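Local atomic coordinates of 3-oxosteroid 1-dehydrogenase (Sterolibacterium denitrificans, PDB entry 7P18), a protein that probably uses FAD to catalyse 1,2-dehydrogenation of 3-oxosteroids to 3-oxo-Delta(1)-steroids, passing the electrons to an acceptor. Residues 100-103 / 107-110; 187-192 / 203-208. One frame throughout, in Å; residues are numbered along the deposited sequence.

Contact 1 of 2, residues 100-103 / 107-110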
ATOM      1  N   TYR A 100      -4.788 -10.671 -18.423  1.00 25.53           N
ATOM      2  CA  TYR A 100      -5.421 -11.904 -17.937  1.00 24.16           C
ATOM      3  C   TYR A 100      -6.616 -11.538 -17.059  1.00 26.42           C
ATOM      4  O   TYR A 100      -7.702 -12.112 -17.280  1.00 25.25           O
ATOM      5  CB  TYR A 100      -4.443 -12.805 -17.174  1.00 23.53           C
ATOM      6  CG  TYR A 100      -5.113 -13.863 -16.330  1.00 24.02           C
ATOM      7  CD1 TYR A 100      -5.815 -14.911 -16.891  1.00 25.34           C
ATOM      8  CD2 TYR A 100      -5.093 -13.777 -14.942  1.00 24.41           C
ATOM      9  CE1 TYR A 100      -6.491 -15.846 -16.110  1.00 23.27           C
ATOM     10  CE2 TYR A 100      -5.745 -14.699 -14.150  1.00 24.82           C
ATOM     11  CZ  TYR A 100      -6.431 -15.753 -14.723  1.00 26.39           C
ATOM     12  OH  TYR A 100      -7.051 -16.660 -13.895  1.00 25.71           O
ATOM     13  N   ILE A 101      -6.427 -10.641 -16.094  1.00 25.92           N
ATOM     14  CA  ILE A 101      -7.563 -10.158 -15.261  1.00 27.04           C
ATOM     15  C   ILE A 101      -8.663  -9.635 -16.197  1.00 27.38           C
ATOM     16  O   ILE A 101      -9.828 -10.063 -16.054  1.00 28.14           O
ATOM     17  CB  ILE A 101      -7.128  -9.086 -14.253  1.00 25.88           C
ATOM     18  CG1 ILE A 101      -6.232  -9.675 -13.163  1.00 27.28           C
ATOM     19  CG2 ILE A 101      -8.375  -8.429 -13.689  1.00 24.87           C
ATOM     20  CD1 ILE A 101      -5.711  -8.674 -12.149  1.00 28.29           C
ATOM     21  N   ASN A 102      -8.324  -8.703 -17.090  1.00 27.11           N
ATOM     22  CA  ASN A 102      -9.327  -7.961 -17.884  1.00 27.14           C
ATOM     23  C   ASN A 102     -10.121  -8.924 -18.791  1.00 27.72           C
ATOM     24  O   ASN A 102     -11.327  -8.702 -18.934  1.00 25.84           O
ATOM     25  CB  ASN A 102      -8.701  -6.835 -18.681  1.00 27.68           C
ATOM     26  CG  ASN A 102      -8.318  -5.654 -17.841  1.00 27.99           C
ATOM     27  OD1 ASN A 102      -8.669  -5.595 -16.656  1.00 29.90           O
ATOM     28  ND2 ASN A 102      -7.512  -4.773 -18.426  1.00 29.49           N
ATOM     29  N   ALA A 103      -9.492  -9.971 -19.312  1.00 27.51           N
ATOM     30  CA  ALA A 103     -10.132 -10.903 -20.277  1.00 29.16           C
ATOM     31  C   ALA A 103     -10.930 -11.970 -19.507  1.00 32.66           C
ATOM     32  O   ALA A 103     -11.844 -12.520 -20.087  1.00 31.58           O
ATOM     33  CB  ALA A 103      -9.103 -11.526 -21.191  1.00 33.91           C
ATOM     34  N   LEU A 107     -13.830  -7.883 -12.742  1.00 26.57           N
ATOM     35  CA  LEU A 107     -12.806  -6.871 -12.342  1.00 25.95           C
ATOM     36  C   LEU A 107     -12.088  -6.359 -13.608  1.00 25.00           C
ATOM     37  O   LEU A 107     -11.720  -7.205 -14.425  1.00 25.73           O
ATOM     38  CB  LEU A 107     -11.839  -7.560 -11.387  1.00 23.99           C
ATOM     39  CG  LEU A 107     -10.652  -6.746 -10.907  1.00 25.84           C
ATOM     40  CD1 LEU A 107     -11.126  -5.530 -10.122  1.00 29.07           C
ATOM     41  CD2 LEU A 107      -9.754  -7.647 -10.062  1.00 25.10           C
ATOM     42  N   GLN A 108     -11.928  -5.050 -13.737  1.00 24.06           N
ATOM     43  CA  GLN A 108     -11.276  -4.365 -14.882  1.00 26.80           C
ATOM     44  C   GLN A 108     -10.264  -3.339 -14.330  1.00 28.38           C
ATOM     45  O   GLN A 108     -10.629  -2.548 -13.439  1.00 27.57           O
ATOM     46  CB  GLN A 108     -12.326  -3.727 -15.806  1.00 29.67           C
ATOM     47  CG  GLN A 108     -13.331  -4.721 -16.413  1.00 29.70           C
ATOM     48  CD  GLN A 108     -12.695  -5.638 -17.429  1.00 30.26           C
ATOM     49  OE1 GLN A 108     -12.056  -5.157 -18.376  1.00 31.00           O
ATOM     50  NE2 GLN A 108     -12.773  -6.941 -17.191  1.00 28.70           N
ATOM     51  N   TYR A 109      -9.032  -3.347 -14.868  1.00 23.84           N
ATOM     52  CA  TYR A 109      -7.948  -2.374 -14.603  1.00 23.65           C
ATOM     53  C   TYR A 109      -7.813  -1.438 -15.796  1.00 22.99           C
ATOM     54  O   TYR A 109      -7.882  -1.931 -16.939  1.00 24.35           O
ATOM     55  CB  TYR A 109      -6.612  -3.061 -14.297  1.00 23.68           C
ATOM     56  CG  TYR A 109      -6.451  -3.336 -12.819  1.00 21.84           C
ATOM     57  CD1 TYR A 109      -6.988  -4.471 -12.231  1.00 22.81           C
ATOM     58  CD2 TYR A 109      -5.844  -2.401 -11.993  1.00 21.61           C
ATOM     59  CE1 TYR A 109      -6.931  -4.689 -10.865  1.00 24.46           C
ATOM     60  CE2 TYR A 109      -5.734  -2.619 -10.618  1.00 20.10           C
ATOM     61  CZ  TYR A 109      -6.300  -3.743 -10.053  1.00 22.23           C
ATOM     62  OH  TYR A 109      -6.221  -3.960  -8.700  1.00 24.36           O
ATOM     63  N   PHE A 110      -7.549  -0.170 -15.526  1.00 22.10           N
ATOM     64  CA  PHE A 110      -7.264   0.855 -16.556  1.00 23.89           C
ATOM     65  C   PHE A 110      -6.168   1.772 -16.026  1.00 26.26           C
ATOM     66  O   PHE A 110      -5.946   1.848 -14.807  1.00 23.10           O
ATOM     67  CB  PHE A 110      -8.543   1.630 -16.914  1.00 24.92           C
ATOM     68  CG  PHE A 110      -9.115   2.440 -15.779  1.00 24.60           C
ATOM     69  CD1 PHE A 110      -9.888   1.842 -14.792  1.00 25.69           C
ATOM     70  CD2 PHE A 110      -8.868   3.785 -15.678  1.00 26.78           C
ATOM     71  CE1 PHE A 110     -10.406   2.588 -13.741  1.00 24.27           C
ATOM     72  CE2 PHE A 110      -9.354   4.527 -14.615  1.00 26.47           C
ATOM     73  CZ  PHE A 110     -10.145   3.938 -13.663  1.00 26.83           C
TER
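The side-chain amide of Asn102 lies against the backbone of Tyr109 and binds it at both ends. Its OD1 accepts from Tyr109 N at 2.9 Å in a nearly straight bond (172°), the donor tilted from the carbonyl plane. ND2 gives a longer, more bent bond to Tyr109 O, 3.2 Å away, on a lone pair in the carbonyl plane. CG sits anti to the carbonyl carbon (chi1 -75°), which points the amide at the strand; the paired bonds to Tyr109 N and O fix its rotation. With an alanine here, Tyr109 N and O would probably lose their partners on the helix, and the start of the strand would be held less firmly. In return the Gln108 side chain, bent at chi2, reaches back to the last turn of the helix: NE2 donates to Asn102 O over 2.9 Å, almost straight at 176°, with the acceptor close to the Gln108 amide plane. This is a tight helix-to-strand connection: helix 84-104 hands over to strand 109-111, which pairs antiparallel with strand 131-138. Beneath the polar bonds, Ile101 CG2 packs against Leu107 CD2 at 4.0 Å and lies 3.6 Å from Leu107 O, while Ile101 CD1 comes obliquely to Tyr109 CE1 at 4.4 Å. Farther out, Ile101 also touches Leu21 of helix 17-28, and Leu107 and Tyr109 lean on helix 208-222. Tyr109 OH is hydrogen-bonded to Gly51 O, and the Tyr109 side chain lies about 6 Å from that of the FAD-binding Ala52.

Contact 2 of 2, residues 187-192 / 203-208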
ATOM      1  N   LEU A 187     -22.290  10.753  -4.728  1.00 52.79           N
ATOM      2  CA  LEU A 187     -23.292  10.703  -3.625  1.00 52.69           C
ATOM      3  C   LEU A 187     -24.682  10.477  -4.210  1.00 50.41           C
ATOM      4  O   LEU A 187     -25.436   9.660  -3.654  1.00 56.04           O
ATOM      5  CB  LEU A 187     -23.170  11.978  -2.796  1.00 54.38           C
ATOM      6  CG  LEU A 187     -21.939  11.980  -1.901  1.00 57.20           C
ATOM      7  CD1 LEU A 187     -21.586  13.381  -1.451  1.00 58.56           C
ATOM      8  CD2 LEU A 187     -22.156  11.059  -0.704  1.00 57.96           C
ATOM      9  N   GLY A 188     -24.957  11.091  -5.352  1.00 54.23           N
ATOM     10  CA  GLY A 188     -26.154  10.805  -6.159  1.00 55.48           C
ATOM     11  C   GLY A 188     -26.376   9.322  -6.347  1.00 56.00           C
ATOM     12  O   GLY A 188     -27.426   8.826  -5.881  1.00 55.92           O
ATOM     13  N   ARG A 189     -25.431   8.631  -6.996  1.00 53.57           N
ATOM     14  CA  ARG A 189     -25.518   7.175  -7.320  1.00 51.07           C
ATOM     15  C   ARG A 189     -25.876   6.401  -6.041  1.00 47.68           C
ATOM     16  O   ARG A 189     -26.725   5.498  -6.119  1.00 51.01           O
ATOM     17  CB  ARG A 189     -24.173   6.688  -7.887  1.00 52.08           C
ATOM     18  CG  ARG A 189     -24.178   5.269  -8.438  1.00 54.51           C
ATOM     19  CD  ARG A 189     -22.770   4.721  -8.622  1.00 55.99           C
ATOM     20  NE  ARG A 189     -22.090   4.613  -7.333  1.00 55.33           N
ATOM     21  CZ  ARG A 189     -20.973   5.251  -6.997  1.00 54.40           C
ATOM     22  NH1 ARG A 189     -20.351   6.027  -7.876  1.00 60.02           N
ATOM     23  NH2 ARG A 189     -20.462   5.088  -5.786  1.00 46.12           N
ATOM     24  N   TYR A 190     -25.215   6.753  -4.929  1.00 43.96           N
ATOM     25  CA  TYR A 190     -25.271   6.079  -3.598  1.00 51.20           C
ATOM     26  C   TYR A 190     -26.710   6.134  -3.039  1.00 48.65           C
ATOM     27  O   TYR A 190     -27.296   5.074  -2.704  1.00 49.57           O
ATOM     28  CB  TYR A 190     -24.261   6.741  -2.653  1.00 50.18           C
ATOM     29  CG  TYR A 190     -24.289   6.245  -1.226  1.00 60.81           C
ATOM     30  CD1 TYR A 190     -25.214   6.733  -0.315  1.00 65.21           C
ATOM     31  CD2 TYR A 190     -23.391   5.285  -0.783  1.00 63.08           C
ATOM     32  CE1 TYR A 190     -25.258   6.267   0.988  1.00 58.92           C
ATOM     33  CE2 TYR A 190     -23.413   4.819   0.522  1.00 65.02           C
ATOM     34  CZ  TYR A 190     -24.358   5.307   1.408  1.00 64.05           C
ATOM     35  OH  TYR A 190     -24.392   4.857   2.691  1.00 62.39           O
ATOM     36  N   TYR A 191     -27.280   7.335  -2.968  1.00 53.18           N
ATOM     37  CA  TYR A 191     -28.621   7.570  -2.369  1.00 52.33           C
ATOM     38  C   TYR A 191     -29.699   6.976  -3.276  1.00 53.52           C
ATOM     39  O   TYR A 191     -30.664   6.427  -2.737  1.00 68.75           O
ATOM     40  CB  TYR A 191     -28.782   9.039  -2.006  1.00 45.64           C
ATOM     41  CG  TYR A 191     -28.000   9.411  -0.769  1.00 47.22           C
ATOM     42  CD1 TYR A 191     -28.343   8.889   0.469  1.00 47.20           C
ATOM     43  CD2 TYR A 191     -26.938  10.294  -0.819  1.00 38.60           C
ATOM     44  CE1 TYR A 191     -27.636   9.208   1.618  1.00 45.07           C
ATOM     45  CE2 TYR A 191     -26.213  10.623   0.320  1.00 42.84           C
ATOM     46  CZ  TYR A 191     -26.568  10.083   1.547  1.00 49.53           C
ATOM     47  OH  TYR A 191     -25.886  10.414   2.689  1.00 52.84           O
ATOM     48  N   LEU A 192     -29.516   6.986  -4.592  1.00 55.46           N
ATOM     49  CA  LEU A 192     -30.552   6.503  -5.542  1.00 58.51           C
ATOM     50  C   LEU A 192     -30.414   4.992  -5.767  1.00 60.61           C
ATOM     51  O   LEU A 192     -31.154   4.444  -6.622  1.00 56.99           O
ATOM     52  CB  LEU A 192     -30.433   7.312  -6.834  1.00 58.48           C
ATOM     53  CG  LEU A 192     -30.284   8.824  -6.616  1.00 68.20           C
ATOM     54  CD1 LEU A 192     -30.518   9.588  -7.910  1.00 66.99           C
ATOM     55  CD2 LEU A 192     -31.209   9.341  -5.516  1.00 69.03           C
ATOM     56  N   ASP A 203     -21.746   1.293   0.477  1.00 39.57           N
ATOM     57  CA  ASP A 203     -21.900   1.434  -0.991  1.00 35.20           C
ATOM     58  C   ASP A 203     -21.749   0.042  -1.584  1.00 36.49           C
ATOM     59  O   ASP A 203     -20.783  -0.682  -1.230  1.00 38.04           O
ATOM     60  CB  ASP A 203     -20.908   2.450  -1.559  1.00 34.10           C
ATOM     61  CG  ASP A 203     -21.174   2.876  -2.983  1.00 30.07           C
ATOM     62  OD1 ASP A 203     -21.988   2.214  -3.673  1.00 32.51           O
ATOM     63  OD2 ASP A 203     -20.497   3.835  -3.406  1.00 31.51           O
ATOM     64  N   ARG A 204     -22.721  -0.342  -2.396  1.00 35.16           N
ATOM     65  CA  ARG A 204     -22.728  -1.581  -3.202  1.00 35.28           C
ATOM     66  C   ARG A 204     -21.536  -1.583  -4.187  1.00 31.91           C
ATOM     67  O   ARG A 204     -21.026  -2.677  -4.538  1.00 36.76           O
ATOM     68  CB  ARG A 204     -24.041  -1.618  -3.985  1.00 38.96           C
ATOM     69  CG  ARG A 204     -24.177  -2.824  -4.894  1.00 39.95           C
ATOM     70  CD  ARG A 204     -25.617  -3.022  -5.302  1.00 44.83           C
ATOM     71  NE  ARG A 204     -26.041  -1.988  -6.212  1.00 45.32           N
ATOM     72  CZ  ARG A 204     -26.011  -2.089  -7.531  1.00 45.85           C
ATOM     73  NH1 ARG A 204     -25.561  -3.183  -8.119  1.00 43.69           N
ATOM     74  NH2 ARG A 204     -26.435  -1.077  -8.264  1.00 47.08           N
ATOM     75  N   LYS A 205     -21.233  -0.411  -4.719  1.00 34.33           N
ATOM     76  CA  LYS A 205     -20.058  -0.180  -5.590  1.00 37.41           C
ATOM     77  C   LYS A 205     -18.839  -0.051  -4.686  1.00 33.20           C
ATOM     78  O   LYS A 205     -18.856   0.777  -3.725  1.00 33.81           O
ATOM     79  CB  LYS A 205     -20.213   1.068  -6.459  1.00 37.70           C
ATOM     80  CG  LYS A 205     -21.398   1.055  -7.413  1.00 40.92           C
ATOM     81  CD  LYS A 205     -21.348  -0.078  -8.365  1.00 45.51           C
ATOM     82  CE  LYS A 205     -22.526  -0.081  -9.303  1.00 53.58           C
ATOM     83  NZ  LYS A 205     -22.223  -0.881 -10.509  1.00 57.03           N
ATOM     84  N   ARG A 206     -17.813  -0.832  -4.992  1.00 31.60           N
ATOM     85  CA  ARG A 206     -16.517  -0.771  -4.279  1.00 29.03           C
ATOM     86  C   ARG A 206     -15.464  -0.180  -5.226  1.00 29.10           C
ATOM     87  O   ARG A 206     -15.508  -0.424  -6.435  1.00 29.44           O
ATOM     88  CB  ARG A 206     -16.170  -2.175  -3.771  1.00 26.82           C
ATOM     89  CG  ARG A 206     -17.279  -2.933  -3.052  1.00 27.98           C
ATOM     90  CD  ARG A 206     -17.941  -2.156  -1.930  1.00 29.33           C
ATOM     91  NE  ARG A 206     -17.023  -1.662  -0.925  1.00 31.62           N
ATOM     92  CZ  ARG A 206     -17.255  -0.655  -0.080  1.00 35.86           C
ATOM     93  NH1 ARG A 206     -18.398   0.014  -0.093  1.00 33.50           N
ATOM     94  NH2 ARG A 206     -16.327  -0.304   0.791  1.00 34.49           N
ATOM     95  N   GLY A 207     -14.539   0.575  -4.654  1.00 27.99           N
ATOM     96  CA  GLY A 207     -13.410   1.212  -5.348  1.00 25.12           C
ATOM     97  C   GLY A 207     -12.078   0.793  -4.770  1.00 26.86           C
ATOM     98  O   GLY A 207     -12.046   0.136  -3.700  1.00 24.41           O
ATOM     99  N   LEU A 208     -11.007   1.146  -5.469  1.00 24.82           N
ATOM    100  CA  LEU A 208      -9.620   1.037  -4.968  1.00 23.02           C
ATOM    101  C   LEU A 208      -9.358  -0.414  -4.583  1.00 21.66           C
ATOM    102  O   LEU A 208      -9.795  -1.291  -5.331  1.00 21.26           O
ATOM    103  CB  LEU A 208      -9.451   2.002  -3.796  1.00 25.14           C
ATOM    104  CG  LEU A 208      -9.840   3.444  -4.096  1.00 27.80           C
ATOM    105  CD1 LEU A 208      -9.654   4.302  -2.844  1.00 33.10           C
ATOM    106  CD2 LEU A 208      -9.056   4.030  -5.260  1.00 27.29           C
TER
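Asp203 OD2 is gripped by two donors: Arg189 NH2 reaches it at 2.7 Å in a salt bridge, and the backbone N of Ser163 also donates to it. The bridge ties the C-terminal part of helix 179-191 to the lead-in of strand 205-206, a short strand paired antiparallel with strand 131-138. Arg189 NH2 meets the syn lone pair of OD2, and the guanidinium and carboxylate are nearly coplanar, although the N-H...O angle of 135° leaves the bond bent. NH2 has a further acceptor in Ser163 O, so arginine and aspartate both clasp the same residue of strand 162-163. CG of Arg189 is anti to the backbone N (chi1 -172°), and the bend at chi3 brings the guanidinium round to the carboxylate. On its way the arginine crosses Lys205 obliquely, NE lying 3.6 Å from Lys205 CG; the ammonium end leads off, leaving NZ 6.3 Å from NE. Tyr190, one residue on, offers its ring edge, CD2 resting 3.8 Å from Asp203 CB, with the ring nearly perpendicular to the carboxylate. Its hydroxyl is taken by Arg201 O, just ahead of the strand segment. Asp203 is braced within its own segment too. OD1 accepts from Lys205 N at 2.9 Å, the donor standing above the carboxylate plane, which closes an Asx turn. The main-chain carbonyl is held as well: Arg206 NH1 donates to Asp203 O at 2.7 Å, with that oxygen 13° out of the guanidinium plane.

How the contacts relate
Contact 1 closes before contact 2 opens along the chain, and both lie in the FAD-binding domain. Their centres are 21 Å apart and their nearest atoms about 6 Å, so they do not touch. What joins them is one antiparallel sheet: strand 109-111 of contact 1 and strand 205-206 of contact 2 both pair with strand 131-138. Helix 84-104 is fastened to the first strand and helix 179-191 to the loop leading into the second. Helix 208-222, which follows strand 205-206, packs back on Leu107 and Tyr109. Strand 131-138 thus links a contact near the flavin, the side chain of Tyr109 about 8 Å from FAD, to one farther out, the side chain of Arg189 about 14 Å from the bound steroid.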